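PDB 6I1A: rutinosidase from Aspergillus niger, which hydrolyses beta-glycosidic bonds, releasing rutinose from flavonoid glycosides such as rutin, and may also act as an exo-1,3-beta-glucanase. Local coordinates for residues T188-N193 / M240-F245; Y247-E252 / S292-F297; L261-H266 / F297-G302. All blocks are in the same frame, centred on the assembly; numbering follows the deposited sequence.

How the interactions relate
Interactions 1 and 3 adjoin in the barrel wall, centres about 8 Å apart: strands 239-241 and 261-269 are neighbours, and Phe241 N meets Val262 O at 2.9 Å, probably a hydrogen bond. Glu190 OE2 and Asp264 OD2 lie 2.4 Å apart, and just beyond strand 239-241 Gln242 CG packs on His266 NE2 at 3.5 Å, toward the C-terminal end of the barrel, where active sites of this fold lie. Interaction 2 sits outside this wall, its centre about 9 Å from that of interaction 3, with which it shares Phe297; Trp251 CB touches Phe263 CE1 at 3.7 Å. Trp251 NE1 also lies 3.0 Å from Gly243 O of interaction 1. One ethanediol touches interactions 1 and 3.

Interaction 1. Residues T188-N193 / M240-F245; sequences TLEPIN and MFQGSF. With EDO (1,2-ethanediol), chain H.
Two neighbouring parallel strands of the TIM barrel meet here: Met240 N gives a hydrogen bond to Leu189 O (2.9 Å, N-H...O 169°), and beyond it the chains separate toward the loops at their C-terminal ends. A water within this buried contact fills in where direct pairing stops. It donates to Met240 O and to Ile192 O, each at 2.8 Å, and accepts from Gln242 N, so three backbone groups share one molecule. On one side of this seam Thr188 CG2 meets Met240 CB at 3.7 Å, the two side chains crossing at about a right angle. Met240 passes at a slant to Glu190, its CG 3.6 Å from Glu190 OE2. Glu190 CG is anti to the backbone N (chi1 -174°) and the rest of the chain extends, carrying OE2 on to Gln242 CB at 3.4 Å, while OE1 forms a salt bridge with Arg92. Gln242 bends at chi2 (-55°), and its amide is gripped from both ends: NE2 donates to Ser244 O (2.9 Å) and to Asp264 O, and OE1 accepts from Glu194 N and, weakly, from Ser244 N. Gly243, centre of an inverse gamma turn, offers its N to ethanediol O2 at 2.9 Å. Paired strands opening into polar, hydrogen-bonded loops at their C-terminal ends are typical of the TIM-barrel fold of glycosyl hydrolase family 5, whose active sites lie at that end.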
loop_
_atom_site.group_PDB
_atom_site.type_symbol
_atom_site.label_atom_id
_atom_site.label_comp_id
_atom_site.label_asym_id
_atom_site.label_seq_id
_atom_site.Cartn_x
_atom_site.Cartn_y
_atom_site.Cartn_z
ATOM N N THR A 188 -28.407 2.937 -11.676
ATOM C CA THR A 188 -27.053 3.381 -12.011
ATOM C C THR A 188 -26.390 2.274 -12.811
ATOM O O THR A 188 -26.496 1.108 -12.466
ATOM C CB THR A 188 -26.252 3.784 -10.770
ATOM O OG1 THR A 188 -26.817 4.979 -10.239
ATOM C CG2 THR A 188 -24.783 3.934 -10.995
ATOM N N LEU A 189 -25.686 2.631 -13.894
ATOM C CA LEU A 189 -25.030 1.655 -14.770
ATOM C C LEU A 189 -23.533 1.590 -14.460
ATOM O O LEU A 189 -22.822 2.623 -14.541
ATOM C CB LEU A 189 -25.245 2.117 -16.228
ATOM C CG LEU A 189 -24.927 1.118 -17.310
ATOM C CD1 LEU A 189 -25.660 1.486 -18.646
ATOM C CD2 LEU A 189 -23.487 1.085 -17.585
ATOM N N GLU A 190 -23.047 0.403 -14.115
ATOM C CA GLU A 190 -21.628 0.166 -13.817
ATOM C C GLU A 190 -21.035 -0.784 -14.851
ATOM O O GLU A 190 -21.306 -1.999 -14.837
ATOM C CB GLU A 190 -21.454 -0.455 -12.423
ATOM C CG GLU A 190 -19.997 -0.568 -12.035
ATOM C CD GLU A 190 -19.763 -0.860 -10.581
ATOM O OE1 GLU A 190 -20.604 -1.520 -9.934
ATOM O OE2 GLU A 190 -18.745 -0.333 -10.052
ATOM N N PRO A 191 -20.272 -0.248 -15.836
ATOM C CA PRO A 191 -19.931 -1.046 -17.022
ATOM C C PRO A 191 -18.655 -1.884 -16.974
ATOM O O PRO A 191 -18.335 -2.584 -17.934
ATOM C CB PRO A 191 -19.769 0.090 -18.067
ATOM C CG PRO A 191 -19.181 1.217 -17.309
ATOM C CD PRO A 191 -19.982 1.172 -16.006
ATOM N N ILE A 192 -17.943 -1.831 -15.848
ATOM C CA ILE A 192 -16.763 -2.706 -15.682
ATOM C C ILE A 192 -16.536 -2.901 -14.184
ATOM O O ILE A 192 -16.963 -2.049 -13.378
ATOM C CB ILE A 192 -15.511 -2.117 -16.392
ATOM C CG1 ILE A 192 -14.434 -3.185 -16.675
ATOM C CG2 ILE A 192 -14.940 -0.929 -15.653
ATOM C CD1 ILE A 192 -13.442 -2.735 -17.766
ATOM N N ASN A 193 -15.836 -3.991 -13.856
ATOM C CA ASN A 193 -15.498 -4.310 -12.449
ATOM C C ASN A 193 -14.075 -4.806 -12.373
ATOM O O ASN A 193 -13.717 -5.791 -13.050
ATOM C CB ASN A 193 -16.443 -5.377 -11.932
ATOM C CG ASN A 193 -16.142 -5.700 -10.484
ATOM O OD1 ASN A 193 -16.519 -4.932 -9.604
ATOM N ND2 ASN A 193 -15.467 -6.832 -10.240
ATOM N N MET A 240 -21.318 4.570 -13.092
ATOM C CA MET A 240 -20.430 4.263 -11.972
ATOM C C MET A 240 -19.168 3.573 -12.508
ATOM O O MET A 240 -19.245 2.472 -13.123
ATOM C CB MET A 240 -21.169 3.360 -10.999
ATOM C CG MET A 240 -20.297 2.922 -9.817
ATOM S SD MET A 240 -21.244 2.159 -8.460
ATOM C CE MET A 240 -22.008 3.594 -7.734
ATOM N N PHE A 241 -18.057 4.250 -12.331
ATOM C CA PHE A 241 -16.735 3.839 -12.826
ATOM C C PHE A 241 -15.958 3.165 -11.699
ATOM O O PHE A 241 -15.583 3.847 -10.717
ATOM C CB PHE A 241 -15.990 5.040 -13.388
ATOM C CG PHE A 241 -14.632 4.736 -13.948
ATOM C CD1 PHE A 241 -14.248 3.448 -14.320
ATOM C CD2 PHE A 241 -13.737 5.772 -14.132
ATOM C CE1 PHE A 241 -12.964 3.192 -14.802
ATOM C CE2 PHE A 241 -12.472 5.513 -14.641
ATOM C CZ PHE A 241 -12.075 4.241 -14.958
ATOM N N GLN A 242 -15.749 1.854 -11.840
ATOM C CA GLN A 242 -14.870 1.074 -10.943
ATOM C C GLN A 242 -13.467 1.102 -11.564
ATOM O O GLN A 242 -13.179 0.301 -12.468
ATOM C CB GLN A 242 -15.432 -0.335 -10.789
ATOM C CG GLN A 242 -15.019 -1.055 -9.526
ATOM C CD GLN A 242 -13.515 -1.116 -9.363
ATOM O OE1 GLN A 242 -12.843 -1.860 -10.088
ATOM N NE2 GLN A 242 -12.955 -0.312 -8.449
ATOM N N GLY A 243 -12.645 2.075 -11.146
ATOM C CA GLY A 243 -11.333 2.303 -11.751
ATOM C C GLY A 243 -10.257 1.435 -11.156
ATOM O O GLY A 243 -9.172 1.915 -10.809
ATOM N N SER A 244 -10.501 0.135 -11.086
ATOM C CA SER A 244 -9.529 -0.837 -10.547
ATOM C C SER A 244 -9.219 -0.410 -9.106
ATOM O O SER A 244 -10.105 0.008 -8.370
ATOM C CB SER A 244 -8.321 -0.957 -11.462
ATOM O OG SER A 244 -7.516 -2.089 -11.151
ATOM N N PHE A 245 -7.953 -0.461 -8.720
ATOM C CA PHE A 245 -7.488 -0.108 -7.364
ATOM C C PHE A 245 -6.602 1.100 -7.458
ATOM O O PHE A 245 -5.846 1.352 -6.513
ATOM C CB PHE A 245 -6.814 -1.311 -6.704
ATOM C CG PHE A 245 -7.659 -2.555 -6.728
ATOM C CD1 PHE A 245 -8.737 -2.690 -5.849
ATOM C CD2 PHE A 245 -7.429 -3.528 -7.665
ATOM C CE1 PHE A 245 -9.535 -3.841 -5.929
ATOM C CE2 PHE A 245 -8.211 -4.654 -7.749
ATOM C CZ PHE A 245 -9.260 -4.806 -6.893
HETATM C C1 EDO H . -11.146 4.984 -8.545
HETATM O O1 EDO H . -9.899 4.579 -9.021
HETATM C C2 EDO H . -11.863 3.793 -8.062
HETATM O O2 EDO H . -12.999 3.600 -8.752
HETATM O O HOH W 1 -17.305 0.649 -13.892
#

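Interaction 2. Residues Y247-E252 / S292-F297; sequences YPQYWE and SGTGKF. With EDO (1,2-ethanediol), chain P.
Pro248 lays its ring against the backbone of Gly293, CG 3.8 Å from Gly293 N, at the start of the short, weakly bonded helix 248-252. Gln249, next along, bends at chi2 (78°), and its amide turns back toward the same glycine: OE1 takes a weak, bent hydrogen bond from Gly293 N (3.1 Å). Its NE2 faces elsewhere, donating to Glu290 O and to O2 of an ethanediol, probably from the crystallisation liquor. Glu252 carries the main polar grip. Its CG lies beside the backbone N and the chain extends beyond, bringing the carboxylate to Thr294, which meets both oxygens. Thr294 N donates to the syn lone pair of OE2 (2.8 Å, N-H...O 169°), and Thr294 OG1 donates to OE1 at 2.7 Å, from the syn side but 29° out of the carboxylate plane. A water lies 2.6 Å from Glu252 OE2, probably donating to it, and accepts from Phe297 N. Gly293, with positive phi, passes close to this carboxylate, its CA 3.3 Å from OE2. The carbonyl of Glu252 has its own partner: from the fully extended Lys296, NZ donates to Glu252 O at 2.9 Å, from above the carbonyl plane, and NZ also hydrogen-bonds to Phe255 O. The edge of the Phe297 ring approaches that same Glu252 oxygen. The contact thus fastens helix 248-252 to the loop between helix 280-290 and strand 299-308; Pro248 and Trp251 pack inward on strand 261-269, and Trp251 and Tyr250 also touch helix 213-233.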
loop_
_atom_site.group_PDB
_atom_site.type_symbol
_atom_site.label_atom_id
_atom_site.label_comp_id
_atom_site.label_asym_id
_atom_site.label_seq_id
_atom_site.Cartn_x
_atom_site.Cartn_y
_atom_site.Cartn_z
ATOM N N TYR A 247 -6.096 5.097 -7.015
ATOM C CA TYR A 247 -6.794 6.165 -6.253
ATOM C C TYR A 247 -7.702 6.927 -7.206
ATOM O O TYR A 247 -7.364 7.085 -8.372
ATOM C CB TYR A 247 -5.713 6.999 -5.602
ATOM C CG TYR A 247 -4.900 6.117 -4.681
ATOM C CD1 TYR A 247 -5.428 4.909 -4.185
ATOM C CD2 TYR A 247 -3.566 6.320 -4.541
ATOM C CE1 TYR A 247 -4.649 4.023 -3.434
ATOM C CE2 TYR A 247 -2.792 5.488 -3.747
ATOM C CZ TYR A 247 -3.322 4.346 -3.184
ATOM O OH TYR A 247 -2.473 3.505 -2.496
ATOM N N PRO A 248 -8.914 7.380 -6.777
ATOM C CA PRO A 248 -9.786 8.141 -7.656
ATOM C C PRO A 248 -9.043 9.307 -8.293
ATOM O O PRO A 248 -9.336 9.641 -9.440
ATOM C CB PRO A 248 -10.935 8.603 -6.733
ATOM C CG PRO A 248 -10.977 7.519 -5.654
ATOM C CD PRO A 248 -9.545 7.117 -5.466
ATOM N N GLN A 249 -8.124 9.957 -7.554
ATOM C CA GLN A 249 -7.310 11.069 -8.054
ATOM C C GLN A 249 -6.638 10.729 -9.381
ATOM O O GLN A 249 -6.390 11.601 -10.217
ATOM C CB GLN A 249 -6.209 11.438 -7.031
ATOM C CG GLN A 249 -6.636 11.478 -5.548
ATOM C CD GLN A 249 -6.809 10.224 -4.723
ATOM O OE1 GLN A 249 -7.892 9.664 -4.597
ATOM N NE2 GLN A 249 -5.848 9.890 -3.846
ATOM N N TYR A 250 -6.287 9.448 -9.606
ATOM C CA TYR A 250 -5.625 9.001 -10.832
ATOM C C TYR A 250 -6.486 9.303 -12.034
ATOM O O TYR A 250 -5.942 9.581 -13.131
ATOM C CB TYR A 250 -5.316 7.502 -10.770
ATOM C CG TYR A 250 -4.678 6.903 -11.982
ATOM C CD1 TYR A 250 -3.312 6.833 -12.107
ATOM C CD2 TYR A 250 -5.437 6.291 -12.991
ATOM C CE1 TYR A 250 -2.720 6.281 -13.227
ATOM C CE2 TYR A 250 -4.859 5.692 -14.072
ATOM C CZ TYR A 250 -3.498 5.730 -14.225
ATOM O OH TYR A 250 -2.977 5.111 -15.301
ATOM N N TRP A 251 -7.807 9.146 -11.895
ATOM C CA TRP A 251 -8.731 9.240 -13.039
ATOM C C TRP A 251 -9.412 10.613 -13.132
ATOM O O TRP A 251 -10.028 10.905 -14.131
ATOM C CB TRP A 251 -9.847 8.177 -12.918
ATOM C CG TRP A 251 -9.387 6.761 -12.794
ATOM C CD1 TRP A 251 -9.381 5.975 -11.684
ATOM C CD2 TRP A 251 -9.010 5.901 -13.878
ATOM N NE1 TRP A 251 -8.948 4.702 -11.997
ATOM C CE2 TRP A 251 -8.741 4.628 -13.341
ATOM C CE3 TRP A 251 -8.811 6.142 -15.246
ATOM C CZ2 TRP A 251 -8.326 3.568 -14.134
ATOM C CZ3 TRP A 251 -8.413 5.075 -16.018
ATOM C CH2 TRP A 251 -8.177 3.816 -15.481
ATOM N N GLU A 252 -9.377 11.389 -12.062
ATOM C CA GLU A 252 -10.135 12.685 -11.965
ATOM C C GLU A 252 -9.901 13.625 -13.155
ATOM O O GLU A 252 -10.929 14.212 -13.622
ATOM C CB GLU A 252 -9.732 13.433 -10.679
ATOM C CG GLU A 252 -10.468 12.902 -9.506
ATOM C CD GLU A 252 -10.087 13.607 -8.213
ATOM O OE1 GLU A 252 -9.392 14.620 -8.280
ATOM O OE2 GLU A 252 -10.558 13.155 -7.184
ATOM N N SER A 292 -10.472 8.609 -1.259
ATOM C CA SER A 292 -11.821 9.159 -1.560
ATOM C C SER A 292 -11.758 10.280 -2.609
ATOM O O SER A 292 -12.788 10.921 -2.769
ATOM C CB SER A 292 -12.506 9.611 -0.344
ATOM O OG SER A 292 -12.639 8.560 0.624
ATOM N N GLY A 293 -10.630 10.441 -3.279
ATOM C CA GLY A 293 -10.500 11.515 -4.288
ATOM C C GLY A 293 -10.407 12.893 -3.671
ATOM O O GLY A 293 -10.311 13.030 -2.443
ATOM N N THR A 294 -10.428 13.927 -4.519
ATOM C CA THR A 294 -10.268 15.337 -4.076
ATOM C C THR A 294 -11.627 15.997 -3.932
ATOM O O THR A 294 -11.664 17.195 -3.481
ATOM C CB THR A 294 -9.447 16.147 -5.086
ATOM O OG1 THR A 294 -10.223 16.182 -6.291
ATOM C CG2 THR A 294 -8.041 15.622 -5.220
ATOM N N GLY A 295 -12.733 15.331 -4.199
ATOM C CA GLY A 295 -14.077 15.897 -4.236
ATOM C C GLY A 295 -14.557 16.297 -5.632
ATOM O O GLY A 295 -15.715 16.716 -5.782
ATOM N N LYS A 296 -13.730 16.087 -6.659
ATOM C CA LYS A 296 -14.153 16.493 -8.012
ATOM C C LYS A 296 -15.413 15.703 -8.389
ATOM O O LYS A 296 -16.351 16.243 -8.956
ATOM C CB LYS A 296 -13.072 16.246 -9.053
ATOM C CG LYS A 296 -13.467 16.731 -10.434
ATOM C CD LYS A 296 -12.358 16.632 -11.414
ATOM C CE LYS A 296 -12.761 17.170 -12.782
ATOM N NZ LYS A 296 -11.661 16.998 -13.783
ATOM N N PHE A 297 -15.377 14.366 -8.166
ATOM C CA PHE A 297 -16.527 13.473 -8.329
ATOM C C PHE A 297 -16.888 12.756 -7.016
ATOM O O PHE A 297 -16.041 12.529 -6.156
ATOM C CB PHE A 297 -16.200 12.412 -9.383
ATOM C CG PHE A 297 -15.978 13.006 -10.770
ATOM C CD1 PHE A 297 -17.070 13.407 -11.498
ATOM C CD2 PHE A 297 -14.702 13.144 -11.275
ATOM C CE1 PHE A 297 -16.890 14.009 -12.736
ATOM C CE2 PHE A 297 -14.517 13.734 -12.536
ATOM C CZ PHE A 297 -15.609 14.150 -13.240
HETATM C C1 EDO P . -2.917 9.136 -1.375
HETATM O O1 EDO P . -4.033 10.004 -1.050
HETATM C C2 EDO P . -2.200 9.692 -2.550
HETATM O O2 EDO P . -3.059 10.323 -3.509
HETATM O O HOH W 2 -13.111 12.597 -7.529
#

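Interaction 3. Residues L261-H266 / F297-G302; sequences LVFDTH and FPVFVG. With EDO (1,2-ethanediol), chain H; EDO (1,2-ethanediol), chain J.
Leu261 packs on Phe297, just before strand 299-308, where a parallel strand pair begins that belongs to the beta-alpha-beta unit of strand 261-269, helix 280-290 and strand 299-308 in the TIM barrel. This first half is tightly packed. Leu261 CD2 sits over the centre of the Phe297 ring, 4.0 Å from its centroid, a CH-pi contact just 5° off the ring normal. Val262 CG2, anti to the backbone N, reaches across to Pro298 O at 3.5 Å. Phe263 brings CE2 to Phe297 CB at 3.8 Å, the two ring planes standing 84° apart. Between these side chains the backbones are joined by Phe263 N to Pro298 O (3.0 Å), Phe300 N to Phe263 O (2.8 Å, with the donor nearly along the C=O axis) and Thr265 N to Phe300 O.

From Thr265 and Val301 onward the pairing is looser. Thr265 OG1 still packs against Val301 CG2 at 3.5 Å, on the same face as Phe263 and Val299, but Val301 is the centre of an inverse gamma turn. On the other face Asp264 leans toward Gly302, whose N gives OD1 a weak, bent hydrogen bond, and OD2 forms a salt bridge with Arg92. Two ethanediols, probably from the crystallisation liquor, meet this strand: one donates from O1 to Leu261 O at its start, another from O2 to Asp264 O farther along. His266, held at ND1 by Glu194 OE2, donates from NE2 to Asp264 OD2 at 2.9 Å, approaching from above the carboxylate plane.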
loop_
_atom_site.group_PDB
_atom_site.type_symbol
_atom_site.label_atom_id
_atom_site.label_comp_id
_atom_site.label_asym_id
_atom_site.label_seq_id
_atom_site.Cartn_x
_atom_site.Cartn_y
_atom_site.Cartn_z
ATOM N N LEU A 261 -21.062 11.111 -13.342
ATOM C CA LEU A 261 -20.127 10.018 -13.026
ATOM C C LEU A 261 -19.983 9.918 -11.512
ATOM O O LEU A 261 -19.924 10.957 -10.824
ATOM C CB LEU A 261 -18.782 10.400 -13.623
ATOM C CG LEU A 261 -17.673 9.368 -13.523
ATOM C CD1 LEU A 261 -17.920 8.254 -14.497
ATOM C CD2 LEU A 261 -16.358 10.091 -13.833
ATOM N N VAL A 262 -19.864 8.693 -11.046
ATOM C CA VAL A 262 -19.527 8.387 -9.639
ATOM C C VAL A 262 -18.489 7.285 -9.662
ATOM O O VAL A 262 -18.590 6.347 -10.473
ATOM C CB VAL A 262 -20.805 7.991 -8.876
ATOM C CG1 VAL A 262 -21.563 6.834 -9.503
ATOM C CG2 VAL A 262 -20.517 7.669 -7.392
ATOM N N PHE A 263 -17.509 7.349 -8.781
ATOM C CA PHE A 263 -16.525 6.274 -8.660
ATOM C C PHE A 263 -17.019 5.177 -7.718
ATOM O O PHE A 263 -17.664 5.500 -6.722
ATOM C CB PHE A 263 -15.200 6.814 -8.144
ATOM C CG PHE A 263 -14.456 7.661 -9.123
ATOM C CD1 PHE A 263 -13.807 7.063 -10.176
ATOM C CD2 PHE A 263 -14.220 8.996 -8.839
ATOM C CE1 PHE A 263 -13.067 7.820 -11.075
ATOM C CE2 PHE A 263 -13.478 9.771 -9.725
ATOM C CZ PHE A 263 -12.881 9.156 -10.834
ATOM N N ASP A 264 -16.662 3.949 -8.029
ATOM C CA ASP A 264 -16.910 2.787 -7.134
ATOM C C ASP A 264 -15.559 2.324 -6.624
ATOM O O ASP A 264 -14.704 1.832 -7.412
ATOM C CB ASP A 264 -17.562 1.668 -7.914
ATOM C CG ASP A 264 -17.700 0.363 -7.157
ATOM O OD1 ASP A 264 -17.413 0.389 -5.942
ATOM O OD2 ASP A 264 -18.143 -0.691 -7.727
ATOM N N THR A 265 -15.281 2.525 -5.343
ATOM C CA THR A 265 -14.067 2.017 -4.713
ATOM C C THR A 265 -14.327 0.719 -3.962
ATOM O O THR A 265 -15.425 0.545 -3.428
ATOM C CB THR A 265 -13.440 3.053 -3.780
ATOM O OG1 THR A 265 -14.446 3.444 -2.833
ATOM C CG2 THR A 265 -12.889 4.241 -4.545
ATOM N N HIS A 266 -13.371 -0.188 -4.026
ATOM C CA HIS A 266 -13.517 -1.500 -3.351
ATOM C C HIS A 266 -12.433 -1.586 -2.293
ATOM O O HIS A 266 -11.258 -1.462 -2.626
ATOM C CB HIS A 266 -13.346 -2.658 -4.346
ATOM C CG HIS A 266 -14.443 -2.756 -5.330
ATOM N ND1 HIS A 266 -14.485 -3.764 -6.298
ATOM C CD2 HIS A 266 -15.549 -2.014 -5.506
ATOM C CE1 HIS A 266 -15.582 -3.599 -7.036
ATOM N NE2 HIS A 266 -16.263 -2.512 -6.594
ATOM N N PHE A 297 -15.377 14.366 -8.166
ATOM C CA PHE A 297 -16.527 13.473 -8.329
ATOM C C PHE A 297 -16.888 12.756 -7.016
ATOM O O PHE A 297 -16.041 12.529 -6.156
ATOM C CB PHE A 297 -16.200 12.412 -9.383
ATOM C CG PHE A 297 -15.978 13.006 -10.770
ATOM C CD1 PHE A 297 -17.070 13.407 -11.498
ATOM C CD2 PHE A 297 -14.702 13.144 -11.275
ATOM C CE1 PHE A 297 -16.890 14.009 -12.736
ATOM C CE2 PHE A 297 -14.517 13.734 -12.536
ATOM C CZ PHE A 297 -15.609 14.150 -13.240
ATOM N N PRO A 298 -18.160 12.340 -6.926
ATOM C CA PRO A 298 -18.599 11.577 -5.760
ATOM C C PRO A 298 -18.018 10.161 -5.839
ATOM O O PRO A 298 -17.690 9.635 -6.924
ATOM C CB PRO A 298 -20.098 11.573 -5.826
ATOM C CG PRO A 298 -20.408 11.786 -7.318
ATOM C CD PRO A 298 -19.276 12.641 -7.804
ATOM N N VAL A 299 -17.905 9.517 -4.661
ATOM C CA VAL A 299 -17.373 8.161 -4.479
ATOM C C VAL A 299 -18.408 7.340 -3.713
ATOM O O VAL A 299 -18.999 7.813 -2.760
ATOM C CB VAL A 299 -16.035 8.198 -3.737
ATOM C CG1 VAL A 299 -15.512 6.801 -3.348
ATOM C CG2 VAL A 299 -15.000 8.939 -4.580
ATOM N N PHE A 300 -18.572 6.108 -4.117
ATOM C CA PHE A 300 -19.376 5.100 -3.393
ATOM C C PHE A 300 -18.497 3.865 -3.166
ATOM O O PHE A 300 -17.828 3.438 -4.093
ATOM C CB PHE A 300 -20.590 4.741 -4.220
ATOM C CG PHE A 300 -21.594 3.805 -3.600
ATOM C CD1 PHE A 300 -22.419 4.256 -2.575
ATOM C CD2 PHE A 300 -21.723 2.487 -4.003
ATOM C CE1 PHE A 300 -23.358 3.407 -1.980
ATOM C CE2 PHE A 300 -22.644 1.631 -3.423
ATOM C CZ PHE A 300 -23.483 2.117 -2.441
ATOM N N VAL A 301 -18.500 3.302 -1.957
ATOM C CA VAL A 301 -17.650 2.149 -1.632
ATOM C C VAL A 301 -18.463 0.926 -2.006
ATOM O O VAL A 301 -19.214 0.361 -1.170
ATOM C CB VAL A 301 -17.180 2.164 -0.170
ATOM C CG1 VAL A 301 -16.354 0.931 0.127
ATOM C CG2 VAL A 301 -16.374 3.417 0.073
ATOM N N GLY A 302 -18.437 0.543 -3.282
ATOM C CA GLY A 302 -19.354 -0.496 -3.766
ATOM C C GLY A 302 -19.073 -1.906 -3.304
ATOM O O GLY A 302 -19.967 -2.769 -3.519
HETATM C C1 EDO H . -11.146 4.984 -8.545
HETATM O O1 EDO H . -9.899 4.579 -9.021
HETATM C C2 EDO H . -11.863 3.793 -8.062
HETATM O O2 EDO H . -12.999 3.600 -8.752
HETATM C C1 EDO J . -22.778 12.870 -10.369
HETATM O O1 EDO J . -21.478 13.205 -10.631
HETATM C C2 EDO J . -23.753 13.940 -10.844
HETATM O O2 EDO J . -23.620 15.195 -10.151
#